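Pseudoperoxidase (Leishmania major, PDB 5VIA) binds heme b and is a pseudoperoxidase of the heme peroxidase family, in which peroxidase activity is usual but not certain here. Local coordinates at residues Y104-D109 against Q269-F274; Q110-R115 against M277-F282. All blocks are in the same frame, centred on the assembly; numbering follows the deposited sequence.

Interaction 1 of 2, residues Y104-D109 against Q269-F274; sequences YEAILD and QFQSAF
The rings of Phe270 and Phe274 share one neighbour across the contact, the CD1 methyl of Ile107. Phe270 meets it with CE2, at 4.1 Å from Ile107 CD1. Phe274 meets it with CB, 3.8 Å from Ile107 CD1, and with the near atoms of the ring. On the other segment, the Tyr104 ring carries the carboxylate carbon of Glu105 over one face, offset toward the rim. Glu105 OE1 also accepts a bond from Tyr104 N. Ile107 also touches Ile94 and Ile97 of helix 85-99.

Beside this cluster, the amide group of Gln271 reaches the first turn of helix 105-109. Tyr104 is the N-cap residue there. CG of Gln271 is anti to the carbonyl carbon (chi1 -63°), and the chain is extended beyond it, toward the short helix. Ala106 N donates to Gln271 OE1 at 2.8 Å, with the donor tilted from the carbonyl plane. Ile107 N gives the same OE1 a second contact at 3.4 Å. One oxygen thus takes a bent bond from Ala106 N and a weak one from Ile107 N, at a helix start whose dipole would probably favour it. The two side chains of Ile107 and Gln271 also cross obliquely, with Ile107 CG1 3.6 Å from Gln271 CB.

The two helix segments approach to 8.8 Å between axes at a crossing angle of -34°. This is helix-helix packing within the mainly helical heme peroxidase fold. The Phe274 side chain is about 4 Å from the bound heme at nearest atoms, so the contact borders the heme pocket.

Interaction 2 of 2, residues Q110-R115 against M277-F282; sequences QWRWGR and MIESNF
Ile278 and Arg115 meet where helix 263-279 ends and runs into a type II beta turn from Glu279 to Phe282. Ile278 O takes two N-H groups of one guanidinium, side-on. Arg115 NE donates to it at 3.0 Å with a fairly straight angle of 160°. Arg115 NH2 donates to the same Ile278 O at 3.3 Å, from above the carbonyl plane. The oxygen lies in the guanidinium plane, and the negative end of the helix dipole would probably strengthen this grip. Arg115 NH1 is used on its own segment, by Arg112 O, and forms a salt bridge with Asp87. The side chain of Ile278 also points at the first segment. Its CG1 and CD1 pack against Arg115 NH2, and Ile278 CD1 lies at the edge of the Trp111 ring, near Trp111 CD1. Trp111 NE1 bonds to Ser90 OG.

Next, Glu279 crosses the Arg112 side chain at about a right angle. Glu279 OE2 lies 3.5 Å from Arg112 CD. Arg112 NH1 and Glu279 OE1 stay 4.3 Å apart, with no N-H aimed at the oxygen, so only the charges are near. One water donates to Glu279 OE2 at 2.6 Å and accepts from the backbone N of Arg112 and from Arg115 NH2. A second water accepts from Arg112 NH1 and donates to Glu279 OE1, bridging the two charged ends.

Ser280 leaves the helical backbone, and its OG donates back to Met277 O. The turn then brings in Phe282, which packs on the aliphatic part of Arg115. Arg115 CD is 3.6 Å from Phe282 CE2. Arg115 CG stands 3.5 Å from the ring centroid of Phe282, only 6° off the normal, as a CH-pi contact over the ring centre.

Interactions 1 and 2 lie side by side, with centres about 12 Å apart. Each pairs one piece of the continuous chain 104-115 with one piece of 269-282. The order along the chain is 104-109, 110-115, 269-274, 277-282, so the two contacts cross. Both use helix 263-279: interaction 1 its middle, interaction 2 its end and the turn beyond. They touch where Ile107 CG2 meets Ile278 CD1 at 4.2 Å. Strand 112-113, just after helix 105-109, pairs antiparallel with strand 286-287. Residues 104-115 are thus joined to the C-terminal part at two contacts and a strand pair. Phe274 and Met277 connect this shared helix to the heme pocket.

Interaction 1 of 2, residues Y104-D109 against Q269-F274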
ATOM      1  N   TYR A 104       2.676 -13.844  -0.455  1.00 34.66           N
ATOM      2  CA  TYR A 104       1.549 -13.687   0.465  1.00 33.34           C
ATOM      3  C   TYR A 104       1.334 -14.913   1.353  1.00 33.03           C
ATOM      4  O   TYR A 104       0.489 -14.888   2.248  1.00 36.48           O
ATOM      5  CB  TYR A 104       0.267 -13.425  -0.327  1.00 33.58           C
ATOM      6  CG  TYR A 104      -0.234 -14.665  -1.019  1.00 34.57           C
ATOM      7  CD1 TYR A 104       0.265 -15.037  -2.254  1.00 33.65           C
ATOM      8  CD2 TYR A 104      -1.193 -15.479  -0.423  1.00 36.28           C
ATOM      9  CE1 TYR A 104      -0.174 -16.169  -2.879  1.00 34.41           C
ATOM     10  CE2 TYR A 104      -1.630 -16.620  -1.045  1.00 35.67           C
ATOM     11  CZ  TYR A 104      -1.122 -16.949  -2.274  1.00 35.51           C
ATOM     12  OH  TYR A 104      -1.557 -18.076  -2.898  1.00 38.26           O
ATOM     13  N   GLU A 105       2.070 -15.986   1.087  1.00 34.80           N
ATOM     14  CA  GLU A 105       1.820 -17.274   1.737  1.00 36.95           C
ATOM     15  C   GLU A 105       1.970 -17.251   3.261  1.00 38.02           C
ATOM     16  O   GLU A 105       1.134 -17.799   3.981  1.00 38.22           O
ATOM     17  CB  GLU A 105       2.714 -18.360   1.127  1.00 39.88           C
ATOM     18  CG  GLU A 105       2.335 -18.786  -0.303  1.00 44.15           C
ATOM     19  CD  GLU A 105       2.992 -17.943  -1.404  1.00 45.47           C
ATOM     20  OE1 GLU A 105       3.450 -16.808  -1.126  1.00 40.89           O
ATOM     21  OE2 GLU A 105       3.044 -18.433  -2.561  1.00 48.62           O
ATOM     22  N   ALA A 106       3.040 -16.623   3.744  1.00 31.53           N
ATOM     23  CA  ALA A 106       3.252 -16.442   5.179  1.00 31.77           C
ATOM     24  C   ALA A 106       2.250 -15.459   5.776  1.00 31.16           C
ATOM     25  O   ALA A 106       1.785 -15.646   6.903  1.00 31.49           O
ATOM     26  CB  ALA A 106       4.668 -15.973   5.450  1.00 32.07           C
ATOM     27  N   ILE A 107       1.923 -14.400   5.036  1.00 31.71           N
ATOM     28  CA  ILE A 107       0.930 -13.438   5.512  1.00 29.63           C
ATOM     29  C   ILE A 107      -0.401 -14.152   5.735  1.00 29.39           C
ATOM     30  O   ILE A 107      -1.066 -13.946   6.751  1.00 28.98           O
ATOM     31  CB  ILE A 107       0.687 -12.290   4.508  1.00 28.87           C
ATOM     32  CG1 ILE A 107       1.988 -11.563   4.156  1.00 28.08           C
ATOM     33  CG2 ILE A 107      -0.306 -11.303   5.077  1.00 27.86           C
ATOM     34  CD1 ILE A 107       1.833 -10.545   2.998  1.00 26.37           C
ATOM     35  N   LEU A 108      -0.791 -14.988   4.777  1.00 30.52           N
ATOM     36  CA  LEU A 108      -2.061 -15.702   4.890  1.00 32.65           C
ATOM     37  C   LEU A 108      -2.015 -16.770   5.982  1.00 33.54           C
ATOM     38  O   LEU A 108      -2.941 -16.873   6.791  1.00 34.25           O
ATOM     39  CB  LEU A 108      -2.470 -16.317   3.551  1.00 32.01           C
ATOM     40  CG  LEU A 108      -3.850 -16.972   3.569  1.00 33.57           C
ATOM     41  CD1 LEU A 108      -4.892 -15.987   4.083  1.00 34.42           C
ATOM     42  CD2 LEU A 108      -4.228 -17.485   2.188  1.00 34.98           C
ATOM     43  N   ASP A 109      -0.935 -17.545   6.016  1.00 39.12           N
ATOM     44  CA  ASP A 109      -0.782 -18.610   7.011  1.00 40.84           C
ATOM     45  C   ASP A 109      -0.801 -18.096   8.454  1.00 40.35           C
ATOM     46  O   ASP A 109      -1.298 -18.776   9.352  1.00 42.82           O
ATOM     47  CB  ASP A 109       0.500 -19.406   6.753  1.00 41.28           C
ATOM     48  CG  ASP A 109       0.698 -20.531   7.752  1.00 43.82           C
ATOM     49  OD1 ASP A 109      -0.029 -21.546   7.669  1.00 43.22           O
ATOM     50  OD2 ASP A 109       1.588 -20.399   8.620  1.00 44.17           O
ATOM     51  N   GLN A 269      11.035 -10.126   4.639  1.00 27.36           N
ATOM     52  CA  GLN A 269      10.806  -8.843   5.303  1.00 26.74           C
ATOM     53  C   GLN A 269       9.463  -8.221   4.896  1.00 26.44           C
ATOM     54  O   GLN A 269       8.779  -7.592   5.712  1.00 23.13           O
ATOM     55  CB  GLN A 269      11.972  -7.901   4.991  1.00 24.66           C
ATOM     56  CG  GLN A 269      13.307  -8.419   5.535  1.00 28.25           C
ATOM     57  CD  GLN A 269      13.302  -8.479   7.053  1.00 31.80           C
ATOM     58  OE1 GLN A 269      12.802  -7.562   7.708  1.00 29.27           O
ATOM     59  NE2 GLN A 269      13.852  -9.559   7.623  1.00 33.43           N
ATOM     60  N   PHE A 270       9.086  -8.409   3.634  1.00 28.12           N
ATOM     61  CA  PHE A 270       7.823  -7.881   3.132  1.00 22.50           C
ATOM     62  C   PHE A 270       6.651  -8.484   3.887  1.00 23.74           C
ATOM     63  O   PHE A 270       5.756  -7.774   4.337  1.00 23.77           O
ATOM     64  CB  PHE A 270       7.669  -8.192   1.626  1.00 24.70           C
ATOM     65  CG  PHE A 270       6.340  -7.768   1.060  1.00 24.26           C
ATOM     66  CD1 PHE A 270       6.125  -6.456   0.686  1.00 22.40           C
ATOM     67  CD2 PHE A 270       5.298  -8.683   0.922  1.00 28.10           C
ATOM     68  CE1 PHE A 270       4.891  -6.049   0.173  1.00 24.31           C
ATOM     69  CE2 PHE A 270       4.060  -8.288   0.402  1.00 24.63           C
ATOM     70  CZ  PHE A 270       3.865  -6.968   0.026  1.00 23.47           C
ATOM     71  N   GLN A 271       6.648  -9.803   4.021  1.00 23.90           N
ATOM     72  CA  GLN A 271       5.507 -10.475   4.623  1.00 24.65           C
ATOM     73  C   GLN A 271       5.439 -10.144   6.099  1.00 24.41           C
ATOM     74  O   GLN A 271       4.353  -9.952   6.653  1.00 24.38           O
ATOM     75  CB  GLN A 271       5.564 -11.990   4.366  1.00 26.21           C
ATOM     76  CG  GLN A 271       5.472 -12.329   2.865  1.00 28.04           C
ATOM     77  CD  GLN A 271       5.376 -13.811   2.595  1.00 31.15           C
ATOM     78  OE1 GLN A 271       4.289 -14.385   2.634  1.00 32.64           O
ATOM     79  NE2 GLN A 271       6.509 -14.438   2.302  1.00 31.62           N
ATOM     80  N   SER A 272       6.599 -10.045   6.734  1.00 25.74           N
ATOM     81  CA  SER A 272       6.631  -9.660   8.134  1.00 27.37           C
ATOM     82  C   SER A 272       6.097  -8.237   8.333  1.00 26.42           C
ATOM     83  O   SER A 272       5.299  -7.976   9.242  1.00 26.29           O
ATOM     84  CB  SER A 272       8.053  -9.796   8.685  1.00 29.83           C
ATOM     85  OG  SER A 272       8.132  -9.166   9.941  1.00 33.00           O
ATOM     86  N   ALA A 273       6.526  -7.319   7.472  1.00 26.04           N
ATOM     87  CA  ALA A 273       6.041  -5.941   7.525  1.00 24.00           C
ATOM     88  C   ALA A 273       4.544  -5.858   7.246  1.00 26.07           C
ATOM     89  O   ALA A 273       3.807  -5.145   7.944  1.00 24.59           O
ATOM     90  CB  ALA A 273       6.795  -5.071   6.521  1.00 22.89           C
ATOM     91  N   PHE A 274       4.094  -6.560   6.210  1.00 25.26           N
ATOM     92  CA  PHE A 274       2.698  -6.421   5.798  1.00 23.29           C
ATOM     93  C   PHE A 274       1.785  -6.945   6.892  1.00 23.74           C
ATOM     94  O   PHE A 274       0.761  -6.343   7.210  1.00 23.05           O
ATOM     95  CB  PHE A 274       2.437  -7.131   4.463  1.00 24.02           C
ATOM     96  CG  PHE A 274       1.225  -6.614   3.742  1.00 22.11           C
ATOM     97  CD1 PHE A 274      -0.038  -7.090   4.057  1.00 25.52           C
ATOM     98  CD2 PHE A 274       1.343  -5.642   2.757  1.00 25.25           C
ATOM     99  CE1 PHE A 274      -1.173  -6.614   3.395  1.00 24.93           C
ATOM    100  CE2 PHE A 274       0.200  -5.158   2.088  1.00 24.82           C
ATOM    101  CZ  PHE A 274      -1.049  -5.646   2.421  1.00 22.40           C
TER

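Interaction 2 of 2, residues Q110-R115 against M277-F282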
ATOM      1  N   GLN A 110      -0.278 -16.893   8.666  1.00 44.18           N
ATOM      2  CA  GLN A 110      -0.198 -16.304   9.999  1.00 45.05           C
ATOM      3  C   GLN A 110      -1.313 -15.302  10.269  1.00 44.07           C
ATOM      4  O   GLN A 110      -1.336 -14.670  11.328  1.00 43.85           O
ATOM      5  CB  GLN A 110       1.147 -15.601  10.189  1.00 46.48           C
ATOM      6  CG  GLN A 110       2.340 -16.526  10.367  1.00 51.05           C
ATOM      7  CD  GLN A 110       3.652 -15.757  10.431  1.00 54.96           C
ATOM      8  OE1 GLN A 110       3.666 -14.525  10.550  1.00 55.08           O
ATOM      9  NE2 GLN A 110       4.762 -16.480  10.342  1.00 57.19           N
ATOM     10  N   TRP A 111      -2.219 -15.142   9.303  1.00 31.45           N
ATOM     11  CA  TRP A 111      -3.326 -14.191   9.432  1.00 30.36           C
ATOM     12  C   TRP A 111      -4.133 -14.451  10.701  1.00 32.64           C
ATOM     13  O   TRP A 111      -4.469 -15.597  11.022  1.00 32.81           O
ATOM     14  CB  TRP A 111      -4.248 -14.268   8.208  1.00 30.59           C
ATOM     15  CG  TRP A 111      -5.321 -13.215   8.208  1.00 30.58           C
ATOM     16  CD1 TRP A 111      -5.174 -11.889   7.900  1.00 30.18           C
ATOM     17  CD2 TRP A 111      -6.704 -13.400   8.533  1.00 32.15           C
ATOM     18  NE1 TRP A 111      -6.385 -11.242   8.010  1.00 30.24           N
ATOM     19  CE2 TRP A 111      -7.338 -12.148   8.399  1.00 32.45           C
ATOM     20  CE3 TRP A 111      -7.465 -14.505   8.928  1.00 33.09           C
ATOM     21  CZ2 TRP A 111      -8.702 -11.973   8.644  1.00 33.58           C
ATOM     22  CZ3 TRP A 111      -8.817 -14.330   9.164  1.00 35.25           C
ATOM     23  CH2 TRP A 111      -9.422 -13.072   9.026  1.00 34.16           C
ATOM     24  N   ARG A 112      -4.415 -13.382  11.432  1.00 35.12           N
ATOM     25  CA  ARG A 112      -5.249 -13.466  12.616  1.00 38.32           C
ATOM     26  C   ARG A 112      -6.568 -12.749  12.386  1.00 38.99           C
ATOM     27  O   ARG A 112      -6.683 -11.898  11.496  1.00 37.15           O
ATOM     28  CB  ARG A 112      -4.526 -12.866  13.824  1.00 37.41           C
ATOM     29  CG  ARG A 112      -3.382 -13.734  14.336  1.00 37.41           C
ATOM     30  CD  ARG A 112      -2.566 -12.990  15.368  1.00 39.79           C
ATOM     31  NE  ARG A 112      -1.501 -13.834  15.903  1.00 42.39           N
ATOM     32  CZ  ARG A 112      -0.652 -13.452  16.853  1.00 42.19           C
ATOM     33  NH1 ARG A 112      -0.735 -12.237  17.373  1.00 42.17           N
ATOM     34  NH2 ARG A 112       0.281 -14.286  17.279  1.00 42.69           N
ATOM     35  N   TRP A 113      -7.562 -13.096  13.195  1.00 35.79           N
ATOM     36  CA  TRP A 113      -8.905 -12.575  12.997  1.00 37.50           C
ATOM     37  C   TRP A 113      -9.420 -11.858  14.239  1.00 37.78           C
ATOM     38  O   TRP A 113      -8.777 -11.871  15.289  1.00 38.53           O
ATOM     39  CB  TRP A 113      -9.858 -13.705  12.571  1.00 38.16           C
ATOM     40  CG  TRP A 113     -10.100 -14.773  13.606  1.00 39.40           C
ATOM     41  CD1 TRP A 113      -9.257 -15.795  13.951  1.00 39.86           C
ATOM     42  CD2 TRP A 113     -11.284 -14.948  14.396  1.00 40.96           C
ATOM     43  NE1 TRP A 113      -9.837 -16.579  14.924  1.00 40.75           N
ATOM     44  CE2 TRP A 113     -11.081 -16.082  15.211  1.00 42.02           C
ATOM     45  CE3 TRP A 113     -12.496 -14.256  14.493  1.00 42.85           C
ATOM     46  CZ2 TRP A 113     -12.045 -16.534  16.117  1.00 44.70           C
ATOM     47  CZ3 TRP A 113     -13.455 -14.709  15.395  1.00 45.11           C
ATOM     48  CH2 TRP A 113     -13.222 -15.835  16.195  1.00 45.13           C
ATOM     49  N   GLY A 114     -10.580 -11.227  14.116  1.00 35.73           N
ATOM     50  CA  GLY A 114     -11.189 -10.552  15.245  1.00 36.33           C
ATOM     51  C   GLY A 114     -10.980  -9.050  15.251  1.00 35.22           C
ATOM     52  O   GLY A 114     -11.186  -8.407  16.288  1.00 34.83           O
ATOM     53  N   ARG A 115     -10.556  -8.486  14.118  1.00 32.90           N
ATOM     54  CA  ARG A 115     -10.445  -7.031  13.998  1.00 31.44           C
ATOM     55  C   ARG A 115     -11.809  -6.414  14.268  1.00 34.25           C
ATOM     56  O   ARG A 115     -12.787  -6.746  13.588  1.00 33.69           O
ATOM     57  CB  ARG A 115      -9.964  -6.619  12.601  1.00 28.33           C
ATOM     58  CG  ARG A 115      -8.492  -6.888  12.328  1.00 27.14           C
ATOM     59  CD  ARG A 115      -8.150  -6.756  10.832  1.00 28.18           C
ATOM     60  NE  ARG A 115      -6.774  -7.197  10.604  1.00 27.24           N
ATOM     61  CZ  ARG A 115      -6.410  -8.477  10.543  1.00 28.59           C
ATOM     62  NH1 ARG A 115      -7.322  -9.436  10.664  1.00 31.48           N
ATOM     63  NH2 ARG A 115      -5.138  -8.802  10.364  1.00 26.49           N
ATOM     64  N   MET A 277       1.608  -4.403   9.656  1.00 25.09           N
ATOM     65  CA  MET A 277       0.762  -3.300   9.220  1.00 24.24           C
ATOM     66  C   MET A 277      -0.719  -3.615   9.372  1.00 22.58           C
ATOM     67  O   MET A 277      -1.472  -2.805   9.900  1.00 25.66           O
ATOM     68  CB  MET A 277       1.061  -2.926   7.763  1.00 22.26           C
ATOM     69  CG  MET A 277       0.242  -1.732   7.300  1.00 25.09           C
ATOM     70  SD  MET A 277       0.559  -1.295   5.583  1.00 23.95           S
ATOM     71  CE  MET A 277      -0.118  -2.735   4.754  1.00 22.35           C
ATOM     72  N   ILE A 278      -1.148  -4.790   8.913  1.00 22.66           N
ATOM     73  CA  ILE A 278      -2.574  -5.093   8.928  1.00 24.66           C
ATOM     74  C   ILE A 278      -3.067  -5.509  10.312  1.00 27.46           C
ATOM     75  O   ILE A 278      -4.270  -5.630  10.519  1.00 27.16           O
ATOM     76  CB  ILE A 278      -2.973  -6.150   7.877  1.00 24.48           C
ATOM     77  CG1 ILE A 278      -2.220  -7.465   8.103  1.00 25.35           C
ATOM     78  CG2 ILE A 278      -2.720  -5.602   6.462  1.00 21.33           C
ATOM     79  CD1 ILE A 278      -2.688  -8.598   7.208  1.00 26.92           C
ATOM     80  N   GLU A 279      -2.140  -5.727  11.247  1.00 24.42           N
ATOM     81  CA  GLU A 279      -2.515  -6.018  12.637  1.00 26.13           C
ATOM     82  C   GLU A 279      -2.333  -4.801  13.529  1.00 24.12           C
ATOM     83  O   GLU A 279      -2.819  -4.782  14.666  1.00 26.69           O
ATOM     84  CB  GLU A 279      -1.698  -7.193  13.201  1.00 27.36           C
ATOM     85  CG  GLU A 279      -1.925  -8.520  12.472  1.00 29.28           C
ATOM     86  CD  GLU A 279      -1.245  -9.704  13.154  1.00 29.64           C
ATOM     87  OE1 GLU A 279      -0.436  -9.497  14.094  1.00 30.22           O
ATOM     88  OE2 GLU A 279      -1.525 -10.848  12.744  1.00 30.24           O
ATOM     89  N   SER A 280      -1.640  -3.786  13.018  1.00 24.33           N
ATOM     90  CA  SER A 280      -1.323  -2.590  13.814  1.00 26.14           C
ATOM     91  C   SER A 280      -2.556  -1.852  14.321  1.00 28.85           C
ATOM     92  O   SER A 280      -3.542  -1.670  13.586  1.00 27.21           O
ATOM     93  CB  SER A 280      -0.432  -1.625  13.030  1.00 23.32           C
ATOM     94  OG  SER A 280      -1.060  -1.176  11.830  1.00 23.75           O
ATOM     95  N   ASN A 281      -2.494  -1.433  15.585  1.00 25.31           N
ATOM     96  CA  ASN A 281      -3.580  -0.704  16.232  1.00 26.95           C
ATOM     97  C   ASN A 281      -4.898  -1.470  16.258  1.00 27.60           C
ATOM     98  O   ASN A 281      -5.972  -0.869  16.207  1.00 32.81           O
ATOM     99  CB  ASN A 281      -3.758   0.700  15.631  1.00 25.97           C
ATOM    100  CG  ASN A 281      -2.606   1.624  15.965  1.00 31.73           C
ATOM    101  OD1 ASN A 281      -1.823   2.014  15.085  1.00 30.50           O
ATOM    102  ND2 ASN A 281      -2.485   1.974  17.240  1.00 27.76           N
ATOM    103  N   PHE A 282      -4.803  -2.797  16.324  1.00 26.85           N
ATOM    104  CA  PHE A 282      -5.955  -3.649  16.625  1.00 30.04           C
ATOM    105  C   PHE A 282      -5.658  -4.390  17.931  1.00 33.60           C
ATOM    106  O   PHE A 282      -4.536  -4.832  18.142  1.00 34.91           O
ATOM    107  CB  PHE A 282      -6.184  -4.682  15.520  1.00 28.52           C
ATOM    108  CG  PHE A 282      -6.814  -4.119  14.269  1.00 29.39           C
ATOM    109  CD1 PHE A 282      -8.081  -3.555  14.309  1.00 30.88           C
ATOM    110  CD2 PHE A 282      -6.148  -4.179  13.057  1.00 28.39           C
ATOM    111  CE1 PHE A 282      -8.668  -3.041  13.158  1.00 31.38           C
ATOM    112  CE2 PHE A 282      -6.727  -3.672  11.894  1.00 25.73           C
ATOM    113  CZ  PHE A 282      -7.990  -3.099  11.952  1.00 28.60           C
TER
HETATM  114  O   HOH W   1      -3.019 -10.990  10.673  1.00 30.15           O
HETATM  115  O   HOH W   2      -1.640 -10.053  16.696  1.00 43.31           O